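Uricase (Bacillus fastidiosus, PDB 4R8X) catalyses the oxidation of urate by molecular oxygen to 5-hydroxyisourate, the first step in the breakdown of urate to (S)-allantoin. Local coordinates at the interface of chains A and B. Numbering follows the deposited sequence. Chains: chain A/B, Uricase.

Contact 1: the interface of chains A and B. Residues chain A 6-7, 57-58, 66; chain B 179, 245, 298-299.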
# COMPACT_ATOMS: atom_id res chain seq x y z
N PHE A 6 17.36 18.32 -12.79
CA PHE A 6 16.39 19.04 -11.97
C PHE A 6 16.51 18.54 -10.54
O PHE A 6 17.10 17.49 -10.29
CB PHE A 6 14.95 18.88 -12.49
CG PHE A 6 14.47 17.44 -12.58
CD1 PHE A 6 13.96 16.79 -11.47
CD2 PHE A 6 14.51 16.75 -13.79
CE1 PHE A 6 13.53 15.47 -11.56
CE2 PHE A 6 14.07 15.44 -13.88
CZ PHE A 6 13.58 14.80 -12.76
N TYR A 7 15.96 19.30 -9.61
CA TYR A 7 15.91 18.85 -8.23
C TYR A 7 14.79 19.63 -7.55
O TYR A 7 14.34 20.66 -8.04
CB TYR A 7 17.27 19.08 -7.54
CG TYR A 7 17.46 20.48 -7.03
CD1 TYR A 7 17.59 21.55 -7.91
CD2 TYR A 7 17.54 20.74 -5.67
CE1 TYR A 7 17.76 22.83 -7.46
CE2 TYR A 7 17.73 22.01 -5.21
CZ TYR A 7 17.82 23.05 -6.10
OH TYR A 7 17.99 24.32 -5.62
N SER A 57 26.27 22.22 -9.07
CA SER A 57 25.76 21.63 -7.84
C SER A 57 25.90 20.11 -7.92
O SER A 57 26.09 19.46 -6.91
CB SER A 57 24.33 22.08 -7.52
OG SER A 57 23.35 21.43 -8.32
N PHE A 58 25.81 19.57 -9.13
CA PHE A 58 26.04 18.15 -9.35
C PHE A 58 27.53 17.85 -9.58
O PHE A 58 28.10 16.96 -8.96
CB PHE A 58 25.22 17.64 -10.55
CG PHE A 58 23.73 17.68 -10.33
CD1 PHE A 58 23.01 18.85 -10.58
CD2 PHE A 58 23.04 16.55 -9.90
CE1 PHE A 58 21.65 18.90 -10.37
CE2 PHE A 58 21.67 16.60 -9.69
CZ PHE A 58 20.97 17.76 -9.93
N VAL A 66 22.26 26.86 -4.94
CA VAL A 66 21.23 25.89 -4.60
C VAL A 66 20.26 26.50 -3.61
O VAL A 66 20.63 26.89 -2.51
CB VAL A 66 21.81 24.60 -3.99
CG1 VAL A 66 20.69 23.68 -3.48
CG2 VAL A 66 22.65 23.87 -5.02
N PHE B 179 25.86 19.02 3.95
CA PHE B 179 25.04 19.92 3.16
C PHE B 179 25.12 21.33 3.75
O PHE B 179 24.42 21.66 4.71
CB PHE B 179 23.60 19.44 3.07
CG PHE B 179 22.80 20.14 2.00
CD1 PHE B 179 23.16 20.01 0.66
CD2 PHE B 179 21.71 20.92 2.33
CE1 PHE B 179 22.43 20.66 -0.32
CE2 PHE B 179 20.98 21.56 1.35
CZ PHE B 179 21.34 21.43 0.02
N GLN B 245 23.24 15.25 -4.93
CA GLN B 245 23.57 15.68 -6.29
C GLN B 245 25.02 15.30 -6.64
O GLN B 245 25.30 14.73 -7.70
CB GLN B 245 23.43 17.20 -6.43
CG GLN B 245 22.00 17.76 -6.39
CD GLN B 245 21.55 18.16 -5.00
OE1 GLN B 245 21.81 17.46 -4.01
NE2 GLN B 245 20.87 19.30 -4.90
N PHE B 298 14.34 15.56 -3.88
CA PHE B 298 14.57 14.65 -5.00
C PHE B 298 15.43 15.28 -6.07
O PHE B 298 15.52 16.50 -6.18
CB PHE B 298 13.26 14.12 -5.59
CG PHE B 298 12.45 15.16 -6.33
CD1 PHE B 298 12.63 15.35 -7.70
CD2 PHE B 298 11.52 15.93 -5.66
CE1 PHE B 298 11.88 16.29 -8.38
CE2 PHE B 298 10.76 16.87 -6.35
CZ PHE B 298 10.94 17.05 -7.70
N GLN B 299 16.08 14.42 -6.85
CA GLN B 299 16.95 14.84 -7.93
C GLN B 299 16.73 13.97 -9.15
O GLN B 299 16.39 12.78 -9.03
CB GLN B 299 18.42 14.75 -7.50
CG GLN B 299 18.82 15.72 -6.37
CD GLN B 299 18.36 15.25 -4.99
OE1 GLN B 299 18.00 14.09 -4.79
NE2 GLN B 299 18.38 16.17 -4.03
O HOH W 1 20.84 21.20 -7.24
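The ring of A:Phe58 carries the side chain of B:Gln245 on one face: the methylene CG sits 3.8 Å from the ring centroid, displaced toward the rim where CE2 and CZ lie, in a CH-pi contact. Beyond that methylene the B:Gln245 chain bends (chi2 92°) and turns its carboxamide away from the phenyl ring, the two planes standing 67° apart. A water lies over the centre of the A:Tyr7 ring, 3.3 Å above its plane. The same A:Tyr7 ring has B:Gln245 NE2 near its CD2 at 3.7 Å. At the other end of the patch A:Phe6 and B:Phe298 meet rim to rim, their side chains crossing at about a right angle, with CE1 of A:Phe6 3.7 Å from CE1 of B:Phe298.

Between these aromatic groups the backbones run antiparallel, A:Tyr7 of strand 5-17 pairing with B:Gln299 of strand 296-304. The aliphatic part of B:Gln299 rests its CG against CB of A:Tyr7. B:Gln245 and B:Phe179 are predicted urate-binding residues, and in this family the active site forms between subunits; holding B:Gln245 through its methylenes may therefore help place its amide toward the substrate pocket. A water links the chains here: it accepts a nearly straight hydrogen bond from the carboxamide NE2 of B:Gln245 (3.0 Å, 163° at the hydrogen) and lies 2.7 Å from the hydroxyl OG of A:Ser57.

Contact 2: the interface of chains A and B. Residues chain A 3-5, 55, 58; chain B 245, 248, 299-301.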
# COMPACT_ATOMS: atom_id res chain seq x y z
N ARG A 3 20.97 17.06 -21.46
CA ARG A 3 21.11 16.40 -20.17
C ARG A 3 19.84 16.53 -19.34
O ARG A 3 19.16 17.56 -19.36
CB ARG A 3 22.30 17.01 -19.43
CG ARG A 3 22.59 16.39 -18.08
CD ARG A 3 23.44 17.29 -17.19
NE ARG A 3 24.73 17.67 -17.77
CZ ARG A 3 25.79 16.87 -17.89
NH1 ARG A 3 25.73 15.60 -17.50
NH2 ARG A 3 26.91 17.33 -18.42
N THR A 4 19.50 15.46 -18.62
CA THR A 4 18.45 15.52 -17.61
C THR A 4 19.01 16.21 -16.37
O THR A 4 20.09 15.84 -15.90
CB THR A 4 17.96 14.13 -17.23
OG1 THR A 4 17.37 13.50 -18.38
CG2 THR A 4 16.93 14.19 -16.11
N MET A 5 18.31 17.20 -15.84
CA MET A 5 18.82 17.92 -14.68
C MET A 5 17.73 18.74 -14.00
O MET A 5 17.26 19.73 -14.55
CB MET A 5 19.99 18.83 -15.06
CG MET A 5 20.55 19.57 -13.84
SD MET A 5 22.15 20.36 -14.11
CE MET A 5 21.76 21.53 -15.39
N LEU A 55 24.28 23.19 -12.86
CA LEU A 55 25.19 22.09 -13.22
C LEU A 55 26.26 21.79 -12.17
O LEU A 55 26.49 20.64 -11.80
CB LEU A 55 25.84 22.36 -14.57
CG LEU A 55 26.75 21.24 -15.08
CD1 LEU A 55 25.95 19.97 -15.29
CD2 LEU A 55 27.48 21.64 -16.36
N PHE A 58 25.81 19.57 -9.13
CA PHE A 58 26.04 18.15 -9.35
C PHE A 58 27.53 17.85 -9.58
O PHE A 58 28.10 16.96 -8.96
CB PHE A 58 25.22 17.64 -10.55
CG PHE A 58 23.73 17.68 -10.33
CD1 PHE A 58 23.01 18.85 -10.58
CD2 PHE A 58 23.04 16.55 -9.90
CE1 PHE A 58 21.65 18.90 -10.37
CE2 PHE A 58 21.67 16.60 -9.69
CZ PHE A 58 20.97 17.76 -9.93
N GLN B 245 23.24 15.25 -4.93
CA GLN B 245 23.57 15.68 -6.29
C GLN B 245 25.02 15.30 -6.64
O GLN B 245 25.30 14.73 -7.70
CB GLN B 245 23.43 17.20 -6.43
CG GLN B 245 22.00 17.76 -6.39
CD GLN B 245 21.55 18.16 -5.00
OE1 GLN B 245 21.81 17.46 -4.01
NE2 GLN B 245 20.87 19.30 -4.90
N ILE B 248 25.49 11.30 -6.79
CA ILE B 248 25.02 10.61 -7.99
C ILE B 248 25.88 10.94 -9.21
O ILE B 248 26.05 10.10 -10.06
CB ILE B 248 23.50 10.80 -8.25
CG1 ILE B 248 23.16 12.26 -8.54
CG2 ILE B 248 22.69 10.29 -7.06
CD1 ILE B 248 21.67 12.46 -8.87
N GLN B 299 16.08 14.42 -6.85
CA GLN B 299 16.95 14.84 -7.93
C GLN B 299 16.73 13.97 -9.15
O GLN B 299 16.39 12.78 -9.03
CB GLN B 299 18.42 14.75 -7.50
CG GLN B 299 18.82 15.72 -6.37
CD GLN B 299 18.36 15.25 -4.99
OE1 GLN B 299 18.00 14.09 -4.79
NE2 GLN B 299 18.38 16.17 -4.03
N GLY B 300 16.88 14.59 -10.32
CA GLY B 300 16.87 13.90 -11.59
C GLY B 300 18.11 14.34 -12.35
O GLY B 300 18.37 15.54 -12.45
N PHE B 301 18.88 13.40 -12.87
CA PHE B 301 20.16 13.76 -13.46
C PHE B 301 20.69 12.65 -14.35
O PHE B 301 20.53 11.47 -14.04
CB PHE B 301 21.17 14.04 -12.34
CG PHE B 301 22.41 14.73 -12.80
CD1 PHE B 301 22.37 16.04 -13.25
CD2 PHE B 301 23.63 14.07 -12.74
CE1 PHE B 301 23.53 16.68 -13.67
CE2 PHE B 301 24.80 14.72 -13.15
CZ PHE B 301 24.74 16.02 -13.61
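A:Phe58 and B:Phe301 stack face to face, their ring planes 3° apart and their centroids separated by 4.1 Å. The rings are slipped, so that CD2 of A:Phe58 lies over the rim of B:Phe301 and CD1 of B:Phe301 over the rim of A:Phe58, the two atoms 3.5 Å apart. The side chains come from opposite directions and slide past each other, which brings CZ of B:Phe301 up against CB of A:Phe58. B:Gln245 occupies the opposite face of A:Phe58, and the phenyl group is thus clamped between two elements of chain B. An alanine in place of A:Phe58 would probably leave a gap between B:Phe301 and B:Gln245, costing the first its stacking partner and the second the face under its CG, and leaving the B:Phe301 ring freer to turn.

Further apolar contacts reach B:Phe301 from A:Met5 and A:Arg3. A:Met5 runs alongside the phenyl, pointing the same way, with CG anti to the backbone N (chi1 -179°), and this extension carries the thioether SD to the ring edge, in its plane and 4.0 Å from CE1. On the side of the B:Phe301 ring away from A:Phe58, beyond its rim, the methylene CD of A:Arg3 lies 3.6 Å from CE1, and the guanidinium of A:Arg3 is nearly parallel to the ring (11°).

The backbones also pair: A:Met5 and B:Phe301 form an antiparallel bridge between strands 5-17 and 296-304, with the carbonyl O of A:Thr4 3.2 Å from CA of B:Phe301. By locking helix 55-59 and the amino-terminal strand of one subunit onto the strand and helix of its neighbour, this aromatic core is likely to stabilise the subunit pairing.

Contact 1 and contact 2 are neighbouring parts of one two-fold symmetric interface, the centres of their C-alpha atoms about 6 Å apart, and each recurs with the chains exchanged. They share A:Phe58, B:Gln245 and B:Gln299, and both follow the antiparallel pairing of strand 5-17 with strand 296-304. Contact 1 adds B:Phe179, a second residue predicted to bind urate, beside the shared B:Gln245, whereas contact 2 is mainly the apolar packing on the opposite face of A:Phe58. Through A:Phe58, the packing of contact 2 probably steadies B:Gln245 in contact 1, linking cohesion of the subunit pair within the four-subunit assembly to the shape of the active site.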